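Local coordinates for WGR domain-containing protein (Bacteroides fragilis, PDB 2RA8) that is of unknown function but carries a WGR domain together with a leucine-rich-repeat domain, at residues A[220-225]-A[253-258]; A[291-296]-A[318-323]; A[310-315]-A[329-334]. All blocks are in the same frame, centred on the assembly; numbering follows the deposited sequence.

Interaction 1 (A[220-225]-A[253-258])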
loop_
_atom_site.group_PDB
_atom_site.type_symbol
_atom_site.label_atom_id
_atom_site.label_comp_id
_atom_site.label_asym_id
_atom_site.label_seq_id
_atom_site.Cartn_x
_atom_site.Cartn_y
_atom_site.Cartn_z
ATOM N N ASN A 220 -10.447 32.108 2.019
ATOM C CA ASN A 220 -11.443 31.046 1.894
ATOM C C ASN A 220 -10.898 29.660 2.138
ATOM O O ASN A 220 -11.611 28.679 1.948
ATOM C CB ASN A 220 -12.097 31.088 0.514
ATOM C CG ASN A 220 -12.814 32.406 0.253
ATOM O OD1 ASN A 220 -13.534 32.913 1.122
ATOM N ND2 ASN A 220 -12.630 32.955 -0.943
ATOM N N LEU A 221 -9.640 29.564 2.561
ATOM C CA LEU A 221 -9.040 28.251 2.823
ATOM C C LEU A 221 -9.830 27.524 3.909
ATOM O O LEU A 221 -10.217 28.123 4.916
ATOM C CB LEU A 221 -7.585 28.412 3.271
ATOM C CG LEU A 221 -6.754 27.122 3.249
ATOM C CD1 LEU A 221 -6.582 26.672 1.816
ATOM C CD2 LEU A 221 -5.403 27.359 3.879
ATOM N N GLU A 222 -10.089 26.235 3.701
ATOM C CA GLU A 222 -10.835 25.436 4.676
ATOM C C GLU A 222 -9.999 24.303 5.235
ATOM O O GLU A 222 -10.268 23.794 6.325
ATOM C CB GLU A 222 -12.100 24.867 4.034
ATOM C CG GLU A 222 -13.027 25.944 3.462
ATOM C CD GLU A 222 -14.364 25.390 3.017
ATOM O OE1 GLU A 222 -14.379 24.329 2.355
ATOM O OE2 GLU A 222 -15.398 26.020 3.323
ATOM N N LYS A 223 -8.984 23.906 4.480
ATOM C CA LYS A 223 -8.083 22.832 4.880
ATOM C C LYS A 223 -6.640 23.155 4.556
ATOM O O LYS A 223 -6.324 23.603 3.452
ATOM C CB LYS A 223 -8.475 21.519 4.185
ATOM C CG LYS A 223 -7.515 20.365 4.457
ATOM C CD LYS A 223 -8.091 19.018 4.045
ATOM C CE LYS A 223 -7.071 17.907 4.284
ATOM N NZ LYS A 223 -7.649 16.552 4.081
ATOM N N LEU A 224 -5.765 22.939 5.533
ATOM C CA LEU A 224 -4.333 23.169 5.380
ATOM C C LEU A 224 -3.604 22.060 6.063
ATOM O O LEU A 224 -3.723 21.887 7.269
ATOM C CB LEU A 224 -3.902 24.497 6.012
ATOM C CG LEU A 224 -2.387 24.762 6.105
ATOM C CD1 LEU A 224 -1.745 24.757 4.715
ATOM C CD2 LEU A 224 -2.148 26.109 6.789
ATOM N N VAL A 225 -2.858 21.290 5.289
ATOM C CA VAL A 225 -2.082 20.186 5.825
ATOM C C VAL A 225 -0.675 20.317 5.316
ATOM O O VAL A 225 -0.441 20.374 4.107
ATOM C CB VAL A 225 -2.657 18.825 5.395
ATOM C CG1 VAL A 225 -1.701 17.700 5.796
ATOM C CG2 VAL A 225 -4.004 18.602 6.071
ATOM N N ASN A 253 -11.848 30.920 7.720
ATOM C CA ASN A 253 -12.762 29.847 7.325
ATOM C C ASN A 253 -12.156 28.467 7.428
ATOM O O ASN A 253 -12.757 27.494 6.982
ATOM C CB ASN A 253 -13.264 30.068 5.894
ATOM C CG ASN A 253 -14.161 31.291 5.777
ATOM O OD1 ASN A 253 -15.203 31.371 6.417
ATOM N ND2 ASN A 253 -13.753 32.246 4.955
ATOM N N LEU A 254 -10.973 28.374 8.022
ATOM C CA LEU A 254 -10.300 27.079 8.168
ATOM C C LEU A 254 -11.093 26.119 9.058
ATOM O O LEU A 254 -11.631 26.521 10.093
ATOM C CB LEU A 254 -8.903 27.277 8.750
ATOM C CG LEU A 254 -7.924 26.123 8.510
ATOM C CD1 LEU A 254 -7.491 26.106 7.050
ATOM C CD2 LEU A 254 -6.715 26.283 9.406
ATOM N N LYS A 255 -11.189 24.856 8.636
ATOM C CA LYS A 255 -11.909 23.817 9.385
ATOM C C LYS A 255 -10.982 22.676 9.747
ATOM O O LYS A 255 -11.145 22.033 10.785
ATOM C CB LYS A 255 -13.049 23.222 8.554
ATOM C CG LYS A 255 -14.209 24.149 8.271
ATOM C CD LYS A 255 -15.305 23.420 7.498
ATOM C CE LYS A 255 -16.473 24.344 7.168
ATOM N NZ LYS A 255 -16.061 25.485 6.302
ATOM N N TRP A 256 -10.027 22.403 8.865
ATOM C CA TRP A 256 -9.063 21.326 9.073
ATOM C C TRP A 256 -7.677 21.908 9.027
ATOM O O TRP A 256 -7.280 22.522 8.036
ATOM C CB TRP A 256 -9.230 20.253 7.968
ATOM C CG TRP A 256 -8.336 19.031 8.075
ATOM C CD1 TRP A 256 -6.984 19.015 8.259
ATOM C CD2 TRP A 256 -8.742 17.662 7.940
ATOM N NE1 TRP A 256 -6.516 17.714 8.247
ATOM C CE2 TRP A 256 -7.572 16.869 8.052
ATOM C CE3 TRP A 256 -9.974 17.030 7.740
ATOM C CZ2 TRP A 256 -7.609 15.475 7.963
ATOM C CZ3 TRP A 256 -10.010 15.645 7.655
ATOM C CH2 TRP A 256 -8.832 14.882 7.768
ATOM N N LEU A 257 -6.937 21.754 10.118
ATOM C CA LEU A 257 -5.560 22.234 10.183
ATOM C C LEU A 257 -4.669 21.092 10.596
ATOM O O LEU A 257 -4.979 20.356 11.536
ATOM C CB LEU A 257 -5.412 23.365 11.196
ATOM C CG LEU A 257 -3.976 23.837 11.515
ATOM C CD1 LEU A 257 -3.238 24.303 10.242
ATOM C CD2 LEU A 257 -4.062 24.971 12.523
ATOM N N GLY A 258 -3.557 20.943 9.889
ATOM C CA GLY A 258 -2.626 19.882 10.201
ATOM C C GLY A 258 -1.162 20.216 9.974
ATOM O O GLY A 258 -0.763 20.696 8.904
HETATM O O HOH W 1 -9.764 30.633 5.930
#

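Interaction 2 (A[291-296]-A[318-323])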
loop_
_atom_site.group_PDB
_atom_site.type_symbol
_atom_site.label_atom_id
_atom_site.label_comp_id
_atom_site.label_asym_id
_atom_site.label_seq_id
_atom_site.Cartn_x
_atom_site.Cartn_y
_atom_site.Cartn_z
ATOM N N LEU A 291 4.252 11.426 17.991
ATOM C CA LEU A 291 3.296 11.882 18.986
ATOM C C LEU A 291 3.343 10.848 20.094
ATOM O O LEU A 291 3.008 9.676 19.874
ATOM C CB LEU A 291 1.909 11.909 18.360
ATOM C CG LEU A 291 0.753 12.830 18.756
ATOM C CD1 LEU A 291 -0.481 11.960 18.905
ATOM C CD2 LEU A 291 1.030 13.602 20.015
ATOM N N THR A 292 3.776 11.270 21.280
ATOM C CA THR A 292 3.873 10.369 22.427
ATOM C C THR A 292 2.816 10.657 23.456
ATOM O O THR A 292 2.039 11.604 23.319
ATOM C CB THR A 292 5.244 10.479 23.107
ATOM O OG1 THR A 292 5.443 11.826 23.556
ATOM C CG2 THR A 292 6.348 10.093 22.143
ATOM N N ASP A 293 2.791 9.843 24.507
ATOM C CA ASP A 293 1.812 9.991 25.579
ATOM C C ASP A 293 1.806 11.345 26.240
ATOM O O ASP A 293 0.771 11.792 26.730
ATOM C CB ASP A 293 2.028 8.917 26.650
ATOM C CG ASP A 293 1.620 7.531 26.180
ATOM O OD1 ASP A 293 1.017 7.418 25.092
ATOM O OD2 ASP A 293 1.897 6.554 26.905
ATOM N N GLU A 294 2.957 12.006 26.284
ATOM C CA GLU A 294 3.005 13.325 26.899
ATOM C C GLU A 294 2.315 14.324 26.010
ATOM O O GLU A 294 1.901 15.395 26.457
ATOM C CB GLU A 294 4.453 13.750 27.188
ATOM C CG GLU A 294 5.452 13.419 26.106
ATOM C CD GLU A 294 6.879 13.694 26.549
ATOM O OE1 GLU A 294 7.814 13.386 25.778
ATOM O OE2 GLU A 294 7.064 14.217 27.668
ATOM N N GLY A 295 2.174 13.965 24.739
ATOM C CA GLY A 295 1.491 14.836 23.804
ATOM C C GLY A 295 -0.005 14.671 23.992
ATOM O O GLY A 295 -0.741 15.654 24.118
ATOM N N ALA A 296 -0.458 13.419 24.013
ATOM C CA ALA A 296 -1.877 13.115 24.197
ATOM C C ALA A 296 -2.340 13.618 25.537
ATOM O O ALA A 296 -3.484 14.048 25.699
ATOM C CB ALA A 296 -2.105 11.619 24.104
ATOM N N TYR A 318 3.050 7.181 18.531
ATOM C CA TYR A 318 3.859 6.403 19.458
ATOM C C TYR A 318 3.194 6.413 20.819
ATOM O O TYR A 318 3.855 6.565 21.841
ATOM C CB TYR A 318 5.283 6.985 19.553
ATOM C CG TYR A 318 6.230 6.544 18.455
ATOM C CD1 TYR A 318 7.004 5.389 18.596
ATOM C CD2 TYR A 318 6.363 7.284 17.280
ATOM C CE1 TYR A 318 7.890 4.985 17.589
ATOM C CE2 TYR A 318 7.244 6.887 16.270
ATOM C CZ TYR A 318 8.001 5.742 16.434
ATOM O OH TYR A 318 8.875 5.365 15.444
ATOM N N LEU A 319 1.871 6.265 20.824
ATOM C CA LEU A 319 1.098 6.231 22.058
ATOM C C LEU A 319 1.118 4.829 22.631
ATOM O O LEU A 319 1.261 3.852 21.894
ATOM C CB LEU A 319 -0.357 6.620 21.797
ATOM C CG LEU A 319 -0.653 8.011 21.223
ATOM C CD1 LEU A 319 -2.155 8.173 21.073
ATOM C CD2 LEU A 319 -0.084 9.090 22.139
ATOM N N SER A 320 0.974 4.721 23.947
ATOM C CA SER A 320 0.953 3.417 24.605
ATOM C C SER A 320 -0.475 2.933 24.558
ATOM O O SER A 320 -1.395 3.739 24.378
ATOM C CB SER A 320 1.409 3.548 26.064
ATOM O OG SER A 320 0.510 4.347 26.814
ATOM N N ASP A 321 -0.697 1.629 24.707
ATOM C CA ASP A 321 -2.072 1.154 24.669
ATOM C C ASP A 321 -2.893 1.720 25.797
ATOM O O ASP A 321 -4.086 1.965 25.639
ATOM C CB ASP A 321 -2.154 -0.382 24.687
ATOM C CG ASP A 321 -1.070 -1.027 25.519
ATOM O OD1 ASP A 321 -0.695 -0.466 26.571
ATOM O OD2 ASP A 321 -0.604 -2.116 25.119
ATOM N N GLU A 322 -2.265 1.951 26.942
ATOM C CA GLU A 322 -2.989 2.496 28.082
ATOM C C GLU A 322 -3.477 3.899 27.786
ATOM O O GLU A 322 -4.596 4.265 28.161
ATOM C CB GLU A 322 -2.095 2.488 29.321
ATOM C CG GLU A 322 -1.462 1.120 29.578
ATOM C CD GLU A 322 -0.753 1.030 30.917
ATOM O OE1 GLU A 322 0.114 1.886 31.196
ATOM O OE2 GLU A 322 -1.062 0.096 31.689
HETATM N N MSE A 323 -2.648 4.688 27.102
HETATM C CA MSE A 323 -3.017 6.059 26.743
HETATM C C MSE A 323 -4.103 6.061 25.689
HETATM O O MSE A 323 -5.022 6.894 25.722
HETATM C CB MSE A 323 -1.791 6.831 26.228
HETATM C CG MSE A 323 -2.112 8.223 25.691
HETATM SE SE MSE A 323 -3.027 9.371 26.970
HETATM C CE MSE A 323 -1.478 9.988 27.953
#

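Interaction 3 (A[310-315]-A[329-334])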
loop_
_atom_site.group_PDB
_atom_site.type_symbol
_atom_site.label_atom_id
_atom_site.label_comp_id
_atom_site.label_asym_id
_atom_site.label_seq_id
_atom_site.Cartn_x
_atom_site.Cartn_y
_atom_site.Cartn_z
ATOM N N LYS A 310 -14.672 17.644 15.722
ATOM C CA LYS A 310 -15.391 16.502 15.173
ATOM C C LYS A 310 -14.447 15.351 14.936
ATOM O O LYS A 310 -14.869 14.198 14.848
ATOM C CB LYS A 310 -16.066 16.886 13.851
ATOM C CG LYS A 310 -17.302 17.759 14.028
ATOM C CD LYS A 310 -17.581 18.678 12.832
ATOM C CE LYS A 310 -17.875 17.926 11.539
ATOM N NZ LYS A 310 -16.644 17.410 10.878
ATOM N N PHE A 311 -13.153 15.648 14.858
ATOM C CA PHE A 311 -12.170 14.607 14.584
ATOM C C PHE A 311 -10.766 15.022 14.937
ATOM O O PHE A 311 -10.337 16.148 14.666
ATOM C CB PHE A 311 -12.252 14.230 13.083
ATOM C CG PHE A 311 -11.264 13.175 12.636
ATOM C CD1 PHE A 311 -11.073 12.004 13.363
ATOM C CD2 PHE A 311 -10.575 13.330 11.435
ATOM C CE1 PHE A 311 -10.214 11.003 12.894
ATOM C CE2 PHE A 311 -9.718 12.336 10.964
ATOM C CZ PHE A 311 -9.541 11.175 11.694
ATOM N N ILE A 312 -10.048 14.111 15.581
ATOM C CA ILE A 312 -8.661 14.354 15.932
ATOM C C ILE A 312 -7.913 13.207 15.313
ATOM O O ILE A 312 -8.055 12.062 15.745
ATOM C CB ILE A 312 -8.437 14.363 17.453
ATOM C CG1 ILE A 312 -9.275 15.477 18.102
ATOM C CG2 ILE A 312 -6.958 14.584 17.747
ATOM C CD1 ILE A 312 -9.068 15.600 19.619
ATOM N N ASN A 313 -7.142 13.507 14.273
ATOM C CA ASN A 313 -6.374 12.498 13.562
ATOM C C ASN A 313 -5.002 12.304 14.152
ATOM O O ASN A 313 -4.171 13.209 14.130
ATOM C CB ASN A 313 -6.252 12.874 12.075
ATOM C CG ASN A 313 -5.585 11.787 11.251
ATOM O OD1 ASN A 313 -5.700 10.601 11.561
ATOM N ND2 ASN A 313 -4.900 12.184 10.181
HETATM N N MSE A 314 -4.764 11.111 14.688
HETATM C CA MSE A 314 -3.475 10.767 15.283
HETATM C C MSE A 314 -2.955 9.498 14.649
HETATM O O MSE A 314 -2.196 8.741 15.256
HETATM C CB MSE A 314 -3.627 10.576 16.795
HETATM C CG MSE A 314 -4.091 11.842 17.524
HETATM SE SE MSE A 314 -4.300 11.636 19.452
HETATM C CE MSE A 314 -6.172 11.190 19.524
ATOM N N LYS A 315 -3.374 9.266 13.408
ATOM C CA LYS A 315 -2.964 8.088 12.652
ATOM C C LYS A 315 -1.467 8.108 12.501
ATOM O O LYS A 315 -0.904 9.056 11.967
ATOM C CB LYS A 315 -3.664 8.094 11.297
ATOM C CG LYS A 315 -3.555 6.809 10.499
ATOM C CD LYS A 315 -4.633 6.786 9.422
ATOM C CE LYS A 315 -4.261 5.878 8.261
ATOM N NZ LYS A 315 -3.952 4.498 8.711
ATOM N N LYS A 329 -11.789 6.478 25.780
ATOM C CA LYS A 329 -12.868 6.670 26.746
ATOM C C LYS A 329 -13.094 8.089 27.214
ATOM O O LYS A 329 -14.227 8.464 27.515
ATOM C CB LYS A 329 -12.633 5.785 27.973
ATOM C CG LYS A 329 -13.858 5.613 28.856
ATOM C CD LYS A 329 -13.533 4.820 30.114
ATOM C CE LYS A 329 -14.803 4.392 30.840
ATOM N NZ LYS A 329 -15.688 5.545 31.161
ATOM N N SER A 330 -12.030 8.885 27.284
ATOM C CA SER A 330 -12.143 10.265 27.747
ATOM C C SER A 330 -12.492 11.294 26.685
ATOM O O SER A 330 -12.964 12.381 27.014
ATOM C CB SER A 330 -10.850 10.688 28.451
ATOM O OG SER A 330 -10.601 9.877 29.589
ATOM N N LEU A 331 -12.266 10.979 25.413
ATOM C CA LEU A 331 -12.597 11.928 24.349
ATOM C C LEU A 331 -13.922 11.575 23.716
ATOM O O LEU A 331 -14.137 10.442 23.294
ATOM C CB LEU A 331 -11.480 11.969 23.293
ATOM C CG LEU A 331 -10.139 12.521 23.809
ATOM C CD1 LEU A 331 -9.140 12.628 22.673
ATOM C CD2 LEU A 331 -10.357 13.894 24.436
ATOM N N PRO A 332 -14.848 12.548 23.643
ATOM C CA PRO A 332 -16.177 12.331 23.062
ATOM C C PRO A 332 -16.307 12.254 21.563
ATOM O O PRO A 332 -17.295 11.720 21.062
ATOM C CB PRO A 332 -16.991 13.488 23.637
ATOM C CG PRO A 332 -15.982 14.595 23.672
ATOM C CD PRO A 332 -14.753 13.898 24.235
HETATM N N MSE A 333 -15.333 12.769 20.821
HETATM C CA MSE A 333 -15.445 12.732 19.367
HETATM C C MSE A 333 -14.625 11.648 18.727
HETATM O O MSE A 333 -13.859 10.943 19.384
HETATM C CB MSE A 333 -15.049 14.085 18.760
HETATM C CG MSE A 333 -13.551 14.301 18.573
HETATM SE SE MSE A 333 -12.507 14.195 20.193
HETATM C CE MSE A 333 -13.025 15.879 20.983
ATOM N N LYS A 334 -14.793 11.510 17.420
ATOM C CA LYS A 334 -14.074 10.508 16.660
ATOM C C LYS A 334 -12.602 10.812 16.669
ATOM O O LYS A 334 -12.201 11.971 16.536
ATOM C CB LYS A 334 -14.590 10.497 15.217
ATOM C CG LYS A 334 -13.916 9.491 14.298
ATOM C CD LYS A 334 -14.534 9.527 12.904
ATOM C CE LYS A 334 -13.931 8.468 11.994
ATOM N NZ LYS A 334 -12.465 8.648 11.818
#

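Interaction 1 (A[220-225]-A[253-258])
Lys223 and Trp256 are bridged neighbours on two adjacent parallel strands of the leucine-rich-repeat sheet, and their side chains lie side by side, pointing the same way. CB of the lysine lies near Trp256 CB. Its CG stands anti to the backbone N (chi1 175°), which puts CG 3.9 Å from Trp256 CB and equally close to Trp256 CG. The extended chain then runs alongside the indole. CD passes over Trp256 CG and CD2. CE sits above the five-membered ring, a CH-pi contact. NZ ends 4.0 Å from the centroid of the Trp256 six-membered ring, only 9° off the normal, so the ammonium makes a cation-pi contact. Trp256 NE1 bonds to Asp285 OD2 of strand 283-285, which would hold the indole in its rotation. Leu224 and Leu257 point to the other side of the sheet, where Leu224 CD2 packs on Leu257 CD1.

The backbone bonds follow parallel register. Leu224 N donates to Trp256 O, and Gly258 N to Leu224 O at 2.8 Å. Before them Glu222 O takes two consecutive N-H groups, Lys255 N at 2.7 Å and Trp256 N at 2.9 Å. Further back, a water donates to Leu221 O and accepts from Asn253 N, joining the loops that lead into the strands. Glu222 and Lys255 also form a salt bridge, in which Lys255 NZ lies 3.1 Å from Glu222 OE2 and approaches from above the carboxylate plane, 67° out of it.

Interaction 2 (A[291-296]-A[318-323])
Leu291 and Tyr318 join the two segments by a backbone bond, Tyr318 N to Leu291 O at 2.8 Å. Each segment is a short loop that runs into the first turn of a helix. Thr292 is the N-cap residue of helix 293-300, and Ser320 that of helix 321-330.

Asp293 carries the polar part of the contact. The carboxylate takes two bonds from Ser320, both on the syn side and close to its plane. Ser320 N donates to Asp293 OD1 at 2.9 Å with an N-H angle of 161°. Ser320 OG donates to Asp293 OD2 at 2.6 Å. The same OG accepts from Met323 N at 3.2 Å, the capping bond of helix 321-330. Asp293 therefore fixes the rotation of the hydroxyl that caps the neighbouring helix.

Apolar groups close the contact around this pair. Met323, a selenomethionine, slides past Asp293 in the opposite direction, and its CB lies against Asp293 OD1. Its CG is anti to the backbone N (chi1 174°) and lies 3.7 Å from Ala296 CB; the bend at chi2 then brings SE against the same CB. Leu319 CD2 touches Ala296 CB at 3.8 Å and also lies against Thr292 O. At the start of helix 321-330, Asp321 N bonds to Asp321 OD2 of the second subunit, which puts this helix end at the subunit interface.

Serine N-capping is typical of helix starts. Here an aspartate in the first turn of helix 293-300 holds the serine N-cap of helix 321-330, a neighbour in the leucine-rich-repeat fold.

Interaction 3 (A[310-315]-A[329-334])
Lys334 O is approached by two groups of the strand that begins at Phe311. Ile312 N donates to it at 3.2 Å, in the carbonyl plane and with an N-H angle of 153°. Phe311 CA adds a CA-H...O contact to Lys334 O at 3.3 Å. The same oxygen also lies at the edge of the Phe311 ring, near its plane, with CD1 3.4 Å away.

The lysine side chain crosses this ring obliquely. Lys334 CG is 3.9 Å from Phe311 CD1. The chain stays extended as far as CE, then bends (chi4 -60°), which puts NZ 3.4 Å from Phe311 CE1. One face of the ring is taken by Asn313 N from its own strand.

The contact belongs to a beta-alpha-beta unit of the leucine-rich-repeat domain. Strand 311-313 is followed by helix 321-330, and the chain returns to strand 334-336, where Asp336 also shares a backbone bond with Ile312. Leu331 is the first residue to leave the helix.

Ile312 CD1 meets the selenium (SE) of Met333, a selenomethionine, at 3.8 Å and Leu331 CD1 at 4.3 Å. Ile306 of helix 303-306 touches both Ile312 and Leu331. Met333 CG, placed between its backbone N and carbonyl carbon, rests 3.9 Å from Lys310 C.

In the fold
Interactions 1 and 3 lie on one parallel sheet whose strands run in chain order; interaction 2 joins the starts of two helices beside it. Interaction 1 joins strands 223-227 and 256-260 and closes before the other two open. Interactions 2 and 3 alternate along the chain and share helix 321-330, at its start and its end respectively. Their centres are 13 Å apart, and Leu291 CD1 touches Met314 CG at 3.9 Å. Interactions 1 and 3 lie 18 Å apart between centres and meet through Trp256 CH2 and Phe311 CE2. Interactions 1 and 2 are about 25 Å apart between centres and do not touch. Only interaction 2 meets the second subunit.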